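Local coordinates for protein isomaltodextranase (Arthrobacter globiformis, PDB 5AWO) that hydrolyses (1->6)-alpha-D-glucosidic linkages in polysaccharides, removing successive isomaltose units from the non-reducing ends of the chains, at residues 89-92 against 96-99; 106-111 against 191-196; 125-130 against 231-236; 170-175 against 181-186; 197-202 against 263-268. One frame throughout, in Å; residues are numbered along the deposited sequence.

Interaction 1 of 5, residues 89-92 against 96-99; sequences RTTG and ITSY
R89 and T97 make the one direct hydrogen bond of this contact: T97 N donates to R89 O at 3.1 Å with an N-H...O angle of 160°. The same oxygen takes part in a water bridge. A water donates to R89 O at 2.7 Å and accepts from S98 N at 3.1 Å, which ties two successive amides to one carbonyl. A weaker CA-H...O contact joins I96 CA to R89 O at 3.3 Å. Backbone proximity peaks at T90 and I96, whose CA atoms are 4.2 Å apart in a single beta bridge. Here the long loop between strand 77-79 and helix 107-116 of the TIM barrel folds back on itself without becoming regular strand. The apolar part centres on the methyl of T97. With chi1 at 58°, CG2 stands anti to the carbonyl carbon and lies 3.7 Å from both T90 C and T91 N. The T91 and T97 side chains slide past each other in opposite directions, T91 CG2 and T97 CG2 being 4.0 Å apart. A glycine in place of T97 would probably open a gap beside the T90-T91 peptide and leave the T91 methyl without its mate. Polar partners lie outside the two segments: R89 NH2 bonds to W103 O and T90 OG1 to K140 NZ, which also bonds to the backbone T91 O.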
# COMPACT_ATOMS: atom_id res chain seq x y z
N ARG A 89 20.72 4.43 -24.05
CA ARG A 89 22.11 4.29 -23.61
C ARG A 89 22.15 3.40 -22.38
O ARG A 89 21.34 3.59 -21.46
CB ARG A 89 22.71 5.65 -23.28
CG ARG A 89 22.82 6.58 -24.48
CD ARG A 89 23.36 7.96 -24.13
NE ARG A 89 22.47 8.71 -23.23
CZ ARG A 89 22.58 10.01 -22.96
NH1 ARG A 89 23.51 10.75 -23.53
NH2 ARG A 89 21.71 10.58 -22.11
N THR A 90 23.08 2.43 -22.35
CA THR A 90 23.19 1.55 -21.20
C THR A 90 24.65 1.34 -20.77
O THR A 90 25.59 1.63 -21.53
CB THR A 90 22.56 0.18 -21.47
OG1 THR A 90 23.22 -0.45 -22.58
CG2 THR A 90 21.06 0.30 -21.73
N THR A 91 24.81 0.85 -19.55
CA THR A 91 26.11 0.41 -19.07
C THR A 91 26.55 -0.80 -19.88
O THR A 91 25.82 -1.37 -20.71
CB THR A 91 26.05 -0.01 -17.59
OG1 THR A 91 25.24 -1.19 -17.45
CG2 THR A 91 25.49 1.10 -16.70
N GLY A 92 27.76 -1.25 -19.57
CA GLY A 92 28.28 -2.47 -20.17
C GLY A 92 27.46 -3.70 -19.85
O GLY A 92 27.63 -4.72 -20.49
N ILE A 96 20.10 1.11 -18.07
CA ILE A 96 20.00 2.46 -18.61
C ILE A 96 20.77 3.46 -17.76
O ILE A 96 20.67 3.47 -16.53
CB ILE A 96 18.54 2.95 -18.80
CG1 ILE A 96 17.71 2.75 -17.53
CG2 ILE A 96 17.93 2.26 -19.99
CD1 ILE A 96 16.49 3.66 -17.50
N THR A 97 21.52 4.34 -18.43
CA THR A 97 22.35 5.31 -17.72
C THR A 97 21.65 6.63 -17.38
O THR A 97 22.13 7.36 -16.53
CB THR A 97 23.62 5.62 -18.52
OG1 THR A 97 23.24 6.11 -19.80
CG2 THR A 97 24.48 4.38 -18.68
N SER A 98 20.52 6.92 -18.01
CA SER A 98 19.80 8.16 -17.70
C SER A 98 18.32 7.98 -18.02
O SER A 98 17.91 6.92 -18.46
CB SER A 98 20.38 9.35 -18.46
OG SER A 98 19.87 10.57 -17.93
N TYR A 99 17.54 9.05 -17.81
CA TYR A 99 16.10 8.98 -18.10
C TYR A 99 15.78 9.00 -19.60
O TYR A 99 14.84 8.35 -20.05
CB TYR A 99 15.34 10.10 -17.37
CG TYR A 99 13.92 10.22 -17.86
CD1 TYR A 99 12.95 9.29 -17.51
CD2 TYR A 99 13.56 11.22 -18.75
CE1 TYR A 99 11.65 9.39 -18.00
CE2 TYR A 99 12.26 11.33 -19.23
CZ TYR A 99 11.31 10.40 -18.86
OH TYR A 99 10.05 10.50 -19.38
O HOH W 1 19.69 5.66 -20.77

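Interaction 2 of 5, residues 106-111 against 191-196; sequences DWAYWA and KDLGVP
L193 reaches across to W107 and A108 with its two methyls, and this is the apolar part of the contact. CD1 touches W107 CB at 3.8 Å, while CD2 lies 3.9 Å from A108 CB. The branch is presented to helix 107-116 because CG stands anti to the carbonyl carbon (chi1 -73°). W107 offers mainly its CB here: the indole leads away to meet F190 edge-to-face and to touch L121 of strand 120-124. A second kind of contact sets a methyl against a backbone atom, A111 CB lying 3.6 Å from L193 O. Polar bonding stays within each segment and shapes the helix ends. D106 is the N-cap of helix 107-116, its OD1 accepting from Y109 N at 3.0 Å in a nearly straight bond (166°). At the other side G194, with a positive phi of 98°, closes helix 179-192 in a Schellman motif, to which the bond from G194 N to K191 O (3.0 Å) belongs. These are successive outer helices of the TIM barrel, the start of one meeting the end of the next. With each terminus capped by its own chain and aliphatic carbons doing most of the touching, the attraction between the segments is essentially van der Waals and hydrophobic, without directional bonds.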
# COMPACT_ATOMS: atom_id res chain seq x y z
N ASP A 106 23.70 11.71 -16.04
CA ASP A 106 23.27 10.36 -15.72
C ASP A 106 22.49 10.29 -14.40
O ASP A 106 22.27 11.31 -13.72
CB ASP A 106 24.46 9.35 -15.80
CG ASP A 106 25.50 9.54 -14.71
OD1 ASP A 106 25.31 10.32 -13.76
OD2 ASP A 106 26.55 8.85 -14.81
N TRP A 107 22.05 9.10 -14.03
CA TRP A 107 21.25 8.94 -12.83
C TRP A 107 22.02 9.39 -11.58
O TRP A 107 21.44 9.99 -10.68
CB TRP A 107 20.83 7.49 -12.65
CG TRP A 107 19.83 6.93 -13.65
CD1 TRP A 107 20.01 5.87 -14.50
CD2 TRP A 107 18.47 7.34 -13.82
NE1 TRP A 107 18.87 5.63 -15.22
CE2 TRP A 107 17.90 6.52 -14.81
CE3 TRP A 107 17.68 8.34 -13.25
CZ2 TRP A 107 16.57 6.65 -15.23
CZ3 TRP A 107 16.35 8.48 -13.67
CH2 TRP A 107 15.83 7.65 -14.65
N ALA A 108 23.32 9.10 -11.54
CA ALA A 108 24.11 9.43 -10.34
C ALA A 108 24.20 10.93 -10.16
O ALA A 108 24.10 11.43 -9.04
CB ALA A 108 25.51 8.84 -10.44
N TYR A 109 24.41 11.66 -11.25
CA TYR A 109 24.42 13.10 -11.19
C TYR A 109 23.13 13.62 -10.57
O TYR A 109 23.15 14.47 -9.67
CB TYR A 109 24.60 13.73 -12.55
CG TYR A 109 24.46 15.23 -12.52
CD1 TYR A 109 23.22 15.83 -12.65
CD2 TYR A 109 25.58 16.05 -12.34
CE1 TYR A 109 23.07 17.20 -12.62
CE2 TYR A 109 25.44 17.43 -12.30
CZ TYR A 109 24.18 18.01 -12.44
OH TYR A 109 24.00 19.38 -12.41
N TRP A 110 22.00 13.09 -11.03
CA TRP A 110 20.72 13.60 -10.53
C TRP A 110 20.46 13.17 -9.09
O TRP A 110 19.88 13.94 -8.32
CB TRP A 110 19.57 13.25 -11.48
CG TRP A 110 19.63 14.16 -12.66
CD1 TRP A 110 19.92 13.83 -13.95
CD2 TRP A 110 19.50 15.59 -12.64
NE1 TRP A 110 19.92 14.93 -14.73
CE2 TRP A 110 19.67 16.04 -13.95
CE3 TRP A 110 19.21 16.54 -11.64
CZ2 TRP A 110 19.60 17.39 -14.31
CZ3 TRP A 110 19.13 17.89 -12.00
CH2 TRP A 110 19.33 18.29 -13.33
N ALA A 111 20.87 11.96 -8.72
CA ALA A 111 20.75 11.54 -7.33
C ALA A 111 21.58 12.44 -6.40
O ALA A 111 21.15 12.78 -5.31
CB ALA A 111 21.14 10.08 -7.16
N LYS A 191 18.98 0.59 -6.60
CA LYS A 191 19.11 0.65 -5.14
C LYS A 191 20.45 1.28 -4.76
O LYS A 191 20.54 2.12 -3.87
CB LYS A 191 19.04 -0.74 -4.55
CG LYS A 191 19.26 -0.75 -3.05
CD LYS A 191 19.84 -2.05 -2.57
CE LYS A 191 18.85 -3.16 -2.67
NZ LYS A 191 19.49 -4.41 -2.15
N ASP A 192 21.51 0.85 -5.43
CA ASP A 192 22.86 1.30 -5.11
C ASP A 192 23.07 2.77 -5.43
O ASP A 192 23.86 3.45 -4.73
CB ASP A 192 23.86 0.45 -5.89
CG ASP A 192 23.95 -0.98 -5.39
OD1 ASP A 192 23.47 -1.30 -4.32
OD2 ASP A 192 24.51 -1.83 -6.16
N LEU A 193 22.42 3.26 -6.48
CA LEU A 193 22.41 4.69 -6.84
C LEU A 193 21.77 5.57 -5.77
O LEU A 193 21.89 6.80 -5.83
CB LEU A 193 21.75 4.92 -8.20
CG LEU A 193 22.51 4.50 -9.45
CD1 LEU A 193 21.61 4.36 -10.67
CD2 LEU A 193 23.66 5.45 -9.77
N GLY A 194 21.13 4.95 -4.78
CA GLY A 194 20.51 5.65 -3.68
C GLY A 194 19.02 5.86 -3.87
O GLY A 194 18.43 6.70 -3.21
N VAL A 195 18.42 5.05 -4.73
CA VAL A 195 16.96 5.12 -5.00
C VAL A 195 16.16 4.38 -3.92
O VAL A 195 16.36 3.19 -3.71
CB VAL A 195 16.71 4.51 -6.39
CG1 VAL A 195 15.22 4.34 -6.67
CG2 VAL A 195 17.33 5.35 -7.46
N PRO A 196 15.22 5.06 -3.23
CA PRO A 196 14.42 4.39 -2.24
C PRO A 196 13.08 3.84 -2.76
O PRO A 196 12.37 3.21 -2.01
CB PRO A 196 14.14 5.49 -1.22
CG PRO A 196 14.00 6.70 -2.07
CD PRO A 196 15.02 6.53 -3.17

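Interaction 3 of 5, residues 125-130 against 231-236; sequences YNPLWV and SWINEA
P127 and I233 meet where the loop following strand 120-124 of the TIM barrel runs beside helix 223-237, which follows the next barrel strand, 197-200. The tight part is one ring corner against one side-chain end: P127 CG lies 3.8 Å from I233 CD1, and the same proline carbon is 3.9 Å from I233 CG1. The two side chains cross at about a right angle. I233 reaches the proline because CG1 is anti to the carbonyl carbon (chi1 -67°) and the chain continues extended to CD1. Looser packing lies toward L128, whose CD1 approaches I233 CD1 at 4.4 Å. E235, on the same helix but well removed from the loop, is exposed to solvent. All three touching residues are buried, and the active site is near: the side chain of P127 is about 9 Å from that of D201, the probable nucleophile. The loop is shaped by an Asx turn, L128 N donating to N126 OD1 at 2.9 Å, inside a type I beta turn from N126 to W129. N126 ND2 bonds to the backbone oxygen of D201. W129 folds back over the loop, and its CE3 sits 3.7 Å above the plane of the Y125 ring, over the ring centre.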
# COMPACT_ATOMS: atom_id res chain seq x y z
N TYR A 125 11.04 2.09 -13.65
CA TYR A 125 11.53 1.13 -14.64
C TYR A 125 11.08 -0.26 -14.29
O TYR A 125 10.86 -0.59 -13.14
CB TYR A 125 13.07 1.17 -14.80
CG TYR A 125 13.48 0.88 -16.23
CD1 TYR A 125 13.33 1.84 -17.23
CD2 TYR A 125 14.04 -0.36 -16.59
CE1 TYR A 125 13.64 1.59 -18.55
CE2 TYR A 125 14.34 -0.63 -17.91
CZ TYR A 125 14.17 0.35 -18.88
OH TYR A 125 14.50 0.06 -20.19
N ASN A 126 10.97 -1.09 -15.33
CA ASN A 126 10.63 -2.50 -15.16
C ASN A 126 11.88 -3.29 -15.52
O ASN A 126 12.32 -3.23 -16.65
CB ASN A 126 9.44 -2.88 -16.05
CG ASN A 126 8.96 -4.28 -15.80
OD1 ASN A 126 9.78 -5.18 -15.51
ND2 ASN A 126 7.64 -4.52 -15.88
N PRO A 127 12.45 -4.02 -14.54
CA PRO A 127 13.73 -4.69 -14.81
C PRO A 127 13.62 -5.93 -15.68
O PRO A 127 14.65 -6.59 -15.93
CB PRO A 127 14.24 -5.02 -13.43
CG PRO A 127 12.98 -5.26 -12.64
CD PRO A 127 11.99 -4.26 -13.17
N LEU A 128 12.42 -6.25 -16.17
CA LEU A 128 12.26 -7.24 -17.22
C LEU A 128 12.26 -6.64 -18.62
O LEU A 128 12.08 -7.37 -19.61
CB LEU A 128 11.03 -8.13 -16.99
CG LEU A 128 11.49 -9.39 -16.22
CD1 LEU A 128 11.74 -9.10 -14.77
CD2 LEU A 128 10.47 -10.50 -16.35
N TRP A 129 12.44 -5.33 -18.73
CA TRP A 129 12.66 -4.70 -20.01
C TRP A 129 14.12 -4.86 -20.38
O TRP A 129 15.01 -4.63 -19.52
CB TRP A 129 12.28 -3.21 -20.03
CG TRP A 129 10.80 -2.94 -20.11
CD1 TRP A 129 9.87 -3.69 -20.75
CD2 TRP A 129 10.11 -1.84 -19.54
NE1 TRP A 129 8.61 -3.11 -20.60
CE2 TRP A 129 8.74 -1.98 -19.85
CE3 TRP A 129 10.52 -0.73 -18.80
CZ2 TRP A 129 7.78 -1.05 -19.45
CZ3 TRP A 129 9.56 0.17 -18.36
CH2 TRP A 129 8.20 0.01 -18.69
N VAL A 130 14.36 -5.20 -21.64
CA VAL A 130 15.71 -5.24 -22.19
C VAL A 130 15.71 -4.36 -23.43
O VAL A 130 14.96 -4.65 -24.39
CB VAL A 130 16.10 -6.69 -22.54
CG1 VAL A 130 17.57 -6.74 -22.92
CG2 VAL A 130 15.82 -7.65 -21.39
N SER A 231 9.65 -12.68 -7.53
CA SER A 231 10.48 -13.14 -6.40
C SER A 231 11.91 -12.62 -6.51
O SER A 231 12.51 -12.18 -5.53
CB SER A 231 10.46 -14.66 -6.23
OG SER A 231 11.14 -15.36 -7.27
N TRP A 232 12.42 -12.57 -7.73
CA TRP A 232 13.76 -12.04 -7.93
C TRP A 232 13.87 -10.56 -7.56
O TRP A 232 14.83 -10.10 -6.95
CB TRP A 232 14.17 -12.19 -9.40
CG TRP A 232 14.40 -13.60 -9.87
CD1 TRP A 232 14.54 -14.72 -9.12
CD2 TRP A 232 14.51 -14.01 -11.24
NE1 TRP A 232 14.76 -15.81 -9.93
CE2 TRP A 232 14.75 -15.40 -11.24
CE3 TRP A 232 14.46 -13.34 -12.45
CZ2 TRP A 232 14.92 -16.12 -12.42
CZ3 TRP A 232 14.62 -14.07 -13.63
CH2 TRP A 232 14.85 -15.43 -13.59
N ILE A 233 12.86 -9.80 -7.99
CA ILE A 233 12.81 -8.35 -7.72
C ILE A 233 12.74 -8.06 -6.20
O ILE A 233 13.48 -7.23 -5.68
CB ILE A 233 11.60 -7.73 -8.46
CG1 ILE A 233 11.80 -7.80 -9.99
CG2 ILE A 233 11.34 -6.31 -8.02
CD1 ILE A 233 10.54 -7.55 -10.82
N ASN A 234 11.86 -8.79 -5.53
CA ASN A 234 11.70 -8.70 -4.08
C ASN A 234 13.04 -8.94 -3.38
O ASN A 234 13.52 -8.11 -2.62
CB ASN A 234 10.65 -9.72 -3.66
CG ASN A 234 10.47 -9.87 -2.17
OD1 ASN A 234 10.96 -9.10 -1.36
ND2 ASN A 234 9.73 -10.92 -1.82
N GLU A 235 13.67 -10.07 -3.69
CA GLU A 235 14.94 -10.38 -3.06
C GLU A 235 16.00 -9.30 -3.30
O GLU A 235 16.73 -8.90 -2.39
CB GLU A 235 15.44 -11.74 -3.56
CG GLU A 235 16.79 -12.15 -2.95
CD GLU A 235 17.27 -13.52 -3.41
OE1 GLU A 235 17.26 -13.79 -4.62
OE2 GLU A 235 17.69 -14.33 -2.55
N ALA A 236 16.11 -8.82 -4.54
CA ALA A 236 17.09 -7.83 -4.88
C ALA A 236 16.81 -6.44 -4.27
O ALA A 236 17.74 -5.68 -3.98
CB ALA A 236 17.21 -7.73 -6.38

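Interaction 4 of 5, residues 170-175 against 181-186; sequences YWLDVT and EYVQGY
The ring of Y182 receives L172 obliquely, with L172 CD2 4.3 Å from Y182 CD2. Its hydroxyl end bonds to W129 O. Of the other flat groups nearby, W171 stacks on W129, and the Y186 ring meets that of Y95. The aliphatic pair L172 and V183 also meets, though the modelled separation of their CD2 and CG2 atoms is too short to be trusted. L172 extends toward the helix with CG anti to the backbone N (chi1 171°). Strand 169-172 pairs antiparallel with 129-131, forming a two-stranded ribbon in the excursion between barrel strand 120-124 and helix 179-192 of the TIM barrel; the contact therefore lays the ribbon on the helix that follows it. W232 of helix 223-237 touches V183 as well. Between ribbon and helix the chain makes an Asx turn. D173 OD1 accepts from T175 N at 3.0 Å and from T175 OG1 at 2.7 Å, both donors approaching the same face of the carboxylate. D173 OD2 forms a salt bridge with K176.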
# COMPACT_ATOMS: atom_id res chain seq x y z
N TYR A 170 12.46 -5.22 -25.44
CA TYR A 170 12.06 -6.60 -25.33
C TYR A 170 11.53 -6.90 -23.95
O TYR A 170 11.96 -6.27 -22.97
CB TYR A 170 13.26 -7.54 -25.55
CG TYR A 170 13.77 -7.63 -26.96
CD1 TYR A 170 14.75 -6.76 -27.43
CD2 TYR A 170 13.27 -8.59 -27.83
CE1 TYR A 170 15.20 -6.85 -28.75
CE2 TYR A 170 13.73 -8.68 -29.14
CZ TYR A 170 14.70 -7.81 -29.58
OH TYR A 170 15.16 -7.89 -30.88
N TRP A 171 10.66 -7.89 -23.83
CA TRP A 171 10.44 -8.53 -22.56
C TRP A 171 11.50 -9.62 -22.38
O TRP A 171 11.75 -10.42 -23.28
CB TRP A 171 9.07 -9.17 -22.47
CG TRP A 171 7.92 -8.23 -22.22
CD1 TRP A 171 6.78 -8.11 -22.97
CD2 TRP A 171 7.74 -7.36 -21.09
NE1 TRP A 171 5.95 -7.20 -22.42
CE2 TRP A 171 6.50 -6.72 -21.26
CE3 TRP A 171 8.51 -7.06 -19.97
CZ2 TRP A 171 6.00 -5.79 -20.33
CZ3 TRP A 171 8.01 -6.14 -19.04
CH2 TRP A 171 6.77 -5.50 -19.24
N LEU A 172 12.13 -9.63 -21.22
CA LEU A 172 13.09 -10.66 -20.84
C LEU A 172 12.49 -12.03 -20.86
O LEU A 172 11.37 -12.21 -20.44
CB LEU A 172 13.59 -10.34 -19.42
CG LEU A 172 14.46 -11.41 -18.75
CD1 LEU A 172 15.78 -11.46 -19.46
CD2 LEU A 172 14.64 -11.09 -17.27
N ASP A 173 13.25 -13.01 -21.34
CA ASP A 173 12.89 -14.42 -21.20
C ASP A 173 13.53 -14.98 -19.94
O ASP A 173 14.74 -15.27 -19.91
CB ASP A 173 13.33 -15.22 -22.42
CG ASP A 173 12.93 -16.68 -22.32
OD1 ASP A 173 12.35 -17.12 -21.31
OD2 ASP A 173 13.22 -17.38 -23.31
N VAL A 174 12.74 -15.11 -18.89
CA VAL A 174 13.25 -15.56 -17.59
C VAL A 174 13.74 -17.01 -17.57
O VAL A 174 14.36 -17.43 -16.58
CB VAL A 174 12.25 -15.32 -16.42
CG1 VAL A 174 11.88 -13.85 -16.33
CG2 VAL A 174 11.00 -16.19 -16.56
N THR A 175 13.48 -17.76 -18.64
CA THR A 175 14.01 -19.13 -18.75
C THR A 175 15.43 -19.16 -19.32
O THR A 175 16.05 -20.23 -19.35
CB THR A 175 13.07 -20.02 -19.60
OG1 THR A 175 13.19 -19.68 -20.99
CG2 THR A 175 11.63 -19.92 -19.15
N GLU A 181 20.46 -13.01 -12.83
CA GLU A 181 21.54 -12.07 -12.58
C GLU A 181 21.23 -10.72 -13.23
O GLU A 181 21.54 -9.68 -12.68
CB GLU A 181 22.87 -12.64 -13.12
CG GLU A 181 23.41 -13.84 -12.34
CD GLU A 181 23.00 -15.18 -12.89
OE1 GLU A 181 21.97 -15.30 -13.61
OE2 GLU A 181 23.72 -16.20 -12.56
N TYR A 182 20.65 -10.75 -14.42
CA TYR A 182 20.27 -9.50 -15.12
C TYR A 182 19.20 -8.75 -14.31
O TYR A 182 19.40 -7.58 -13.99
CB TYR A 182 19.76 -9.81 -16.51
CG TYR A 182 19.23 -8.59 -17.20
CD1 TYR A 182 20.06 -7.75 -17.94
CD2 TYR A 182 17.88 -8.26 -17.13
CE1 TYR A 182 19.57 -6.63 -18.60
CE2 TYR A 182 17.38 -7.13 -17.78
CZ TYR A 182 18.23 -6.32 -18.50
OH TYR A 182 17.75 -5.21 -19.20
N VAL A 183 18.13 -9.43 -13.94
CA VAL A 183 17.02 -8.78 -13.23
C VAL A 183 17.49 -8.25 -11.87
O VAL A 183 17.25 -7.08 -11.50
CB VAL A 183 15.82 -9.72 -13.06
CG1 VAL A 183 14.74 -9.12 -12.16
CG2 VAL A 183 15.22 -10.07 -14.42
N GLN A 184 18.16 -9.12 -11.11
CA GLN A 184 18.59 -8.69 -9.80
C GLN A 184 19.63 -7.60 -9.85
O GLN A 184 19.62 -6.68 -9.03
CB GLN A 184 19.06 -9.88 -8.97
CG GLN A 184 17.95 -10.86 -8.72
CD GLN A 184 18.23 -11.82 -7.60
OE1 GLN A 184 19.30 -12.45 -7.56
NE2 GLN A 184 17.29 -11.96 -6.68
N GLY A 185 20.56 -7.69 -10.79
CA GLY A 185 21.50 -6.63 -11.02
C GLY A 185 20.85 -5.29 -11.37
O GLY A 185 21.36 -4.24 -10.99
N TYR A 186 19.75 -5.33 -12.13
CA TYR A 186 19.03 -4.11 -12.54
C TYR A 186 18.41 -3.42 -11.32
O TYR A 186 18.53 -2.21 -11.13
CB TYR A 186 17.94 -4.38 -13.59
CG TYR A 186 17.84 -3.34 -14.69
CD1 TYR A 186 18.20 -2.03 -14.49
CD2 TYR A 186 17.36 -3.71 -15.95
CE1 TYR A 186 18.13 -1.10 -15.51
CE2 TYR A 186 17.27 -2.80 -16.98
CZ TYR A 186 17.68 -1.50 -16.77
OH TYR A 186 17.67 -0.58 -17.80

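Interaction 5 of 5, residues 197-202 against 263-268; sequences YLRIDF and LVRINA
R199 and R265 meet inside the parallel eight-stranded TIM barrel, across strand 242-245, which separates their strands 197-200 and 263-265. R199 NH2 lies 3.8 Å from R265 CD and 3.9 Å from R265 NH1, near the plane of the R265 guanidinium and at its edge. The two guanidinium planes are 27° apart. Two residues earlier on each strand, Y197 OH touches L263 CD2 at 3.6 Å, the leucine methyl sitting at the ring edge, and that hydroxyl bonds to Y40 OH. The closeness of two cations is probably compensated by the acidic groups around them: D316 OD1 makes salt bridges to both R199 NH2 and R265 NH1, D314 pairs with R199 NH1, and D269 with R265 NH2. R199 arrives extended from CG to NE, whereas R265 bends at chi2 (-84°) and chi3. A methionine in place of R265 would probably leave D269 without this cationic mate and N267 without the nitrogens that hold it. Just past the end of the strand carrying R199 comes D201, the probable nucleophile, whose OD2 is bonded by Y124 OH. N267 is in turn fixed by ND2 to G315 O. R265 grips it side-on: NE donates to N267 OD1 at 3.0 Å, and NH2 to N267 O at 2.8 Å with an N-H...O angle of 157°.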
# COMPACT_ATOMS: atom_id res chain seq x y z
N TYR A 197 12.80 4.04 -4.04
CA TYR A 197 11.48 3.79 -4.59
C TYR A 197 11.63 3.40 -6.06
O TYR A 197 12.06 4.21 -6.89
CB TYR A 197 10.66 5.06 -4.47
CG TYR A 197 9.19 4.95 -4.84
CD1 TYR A 197 8.31 4.26 -4.03
CD2 TYR A 197 8.70 5.56 -5.98
CE1 TYR A 197 6.96 4.19 -4.32
CE2 TYR A 197 7.34 5.50 -6.28
CZ TYR A 197 6.49 4.82 -5.45
OH TYR A 197 5.14 4.76 -5.74
N LEU A 198 11.25 2.16 -6.38
CA LEU A 198 11.28 1.65 -7.75
C LEU A 198 9.85 1.34 -8.21
O LEU A 198 9.16 0.53 -7.58
CB LEU A 198 12.19 0.43 -7.85
CG LEU A 198 12.32 -0.17 -9.24
CD1 LEU A 198 13.01 0.80 -10.17
CD2 LEU A 198 13.05 -1.52 -9.21
N ARG A 199 9.44 1.99 -9.28
CA ARG A 199 8.05 1.93 -9.78
C ARG A 199 8.01 1.10 -11.06
O ARG A 199 8.53 1.52 -12.08
CB ARG A 199 7.50 3.34 -9.99
CG ARG A 199 6.01 3.39 -10.29
CD ARG A 199 5.45 4.78 -10.04
NE ARG A 199 4.00 4.91 -10.25
CZ ARG A 199 3.10 4.65 -9.35
NH1 ARG A 199 3.41 4.14 -8.16
NH2 ARG A 199 1.82 4.87 -9.66
N ILE A 200 7.38 -0.07 -10.94
CA ILE A 200 7.49 -1.13 -11.95
C ILE A 200 6.12 -1.29 -12.62
O ILE A 200 5.20 -1.84 -12.02
CB ILE A 200 7.89 -2.45 -11.30
CG1 ILE A 200 9.21 -2.27 -10.52
CG2 ILE A 200 7.98 -3.53 -12.35
CD1 ILE A 200 9.66 -3.53 -9.80
N ASP A 201 6.02 -0.86 -13.89
CA ASP A 201 4.74 -0.78 -14.59
C ASP A 201 4.62 -1.85 -15.67
O ASP A 201 5.58 -2.57 -15.96
CB ASP A 201 4.68 0.63 -15.22
CG ASP A 201 3.28 1.10 -15.68
OD1 ASP A 201 2.28 0.38 -15.51
OD2 ASP A 201 3.26 2.24 -16.23
N PHE A 202 3.41 -1.98 -16.24
CA PHE A 202 3.13 -2.90 -17.35
C PHE A 202 3.31 -4.37 -16.96
O PHE A 202 3.51 -5.24 -17.81
CB PHE A 202 3.93 -2.51 -18.60
CG PHE A 202 3.44 -1.21 -19.21
CD1 PHE A 202 2.30 -1.20 -19.99
CD2 PHE A 202 4.07 -0.03 -18.95
CE1 PHE A 202 1.81 -0.03 -20.52
CE2 PHE A 202 3.59 1.17 -19.48
CZ PHE A 202 2.45 1.16 -20.27
N LEU A 263 3.76 -1.82 -2.74
CA LEU A 263 2.60 -1.03 -3.18
C LEU A 263 1.99 -1.70 -4.38
O LEU A 263 2.71 -2.25 -5.23
CB LEU A 263 3.02 0.37 -3.64
CG LEU A 263 3.16 1.47 -2.57
CD1 LEU A 263 4.30 1.24 -1.59
CD2 LEU A 263 3.32 2.81 -3.28
N VAL A 264 0.64 -1.65 -4.47
CA VAL A 264 -0.08 -2.03 -5.68
C VAL A 264 -1.05 -0.94 -6.13
O VAL A 264 -1.81 -0.40 -5.33
CB VAL A 264 -0.88 -3.34 -5.54
CG1 VAL A 264 0.08 -4.52 -5.52
CG2 VAL A 264 -1.81 -3.31 -4.32
N ARG A 265 -1.00 -0.60 -7.41
CA ARG A 265 -2.04 0.30 -7.96
C ARG A 265 -3.41 -0.34 -7.87
O ARG A 265 -3.58 -1.50 -8.27
CB ARG A 265 -1.73 0.67 -9.41
CG ARG A 265 -0.82 1.88 -9.54
CD ARG A 265 -1.59 3.22 -9.48
NE ARG A 265 -2.53 3.24 -10.60
CZ ARG A 265 -2.17 3.38 -11.88
NH1 ARG A 265 -0.93 3.70 -12.20
NH2 ARG A 265 -3.07 3.17 -12.84
N ILE A 266 -4.39 0.46 -7.45
CA ILE A 266 -5.76 -0.01 -7.29
C ILE A 266 -6.78 0.69 -8.19
O ILE A 266 -7.98 0.46 -8.04
CB ILE A 266 -6.17 0.00 -5.81
CG1 ILE A 266 -6.01 1.38 -5.13
CG2 ILE A 266 -5.39 -1.06 -5.05
CD1 ILE A 266 -6.72 2.54 -5.77
N ASN A 267 -6.30 1.46 -9.16
CA ASN A 267 -7.14 2.26 -10.03
C ASN A 267 -6.57 2.36 -11.42
O ASN A 267 -5.37 2.12 -11.60
CB ASN A 267 -7.38 3.67 -9.47
CG ASN A 267 -6.09 4.48 -9.26
OD1 ASN A 267 -5.02 3.93 -8.98
ND2 ASN A 267 -6.23 5.80 -9.29
N ALA A 268 -7.41 2.75 -12.38
CA ALA A 268 -6.93 3.18 -13.68
C ALA A 268 -6.04 4.42 -13.55
O ALA A 268 -6.14 5.16 -12.56
CB ALA A 268 -8.13 3.49 -14.56

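Overall arrangement
All five contacts belong to the TIM barrel. Interaction 5 holds the probable nucleophile D201, and its L263 side chain is about 4 Å from that of D262, the probable proton donor. Interaction 3, about 13 Å away between centres, packs I233 CG2 on I200 CD1 at 3.7 Å. Interactions 3 and 4, centres about 7 Å apart, are tied by the pairing of strands 129-131 and 169-172 and, between helices 179-192 and 223-237, by Q184 NE2 and E235 OE1 (2.7 Å). Interaction 1, about 23 Å from interaction 5 between centres, touches interaction 4 through I96 N and Y186 OH (3.0 Å) and interaction 2 through T97 O and W107 N (3.0 Å). Interaction 2 ends where interaction 5 begins, at P196 and Y197.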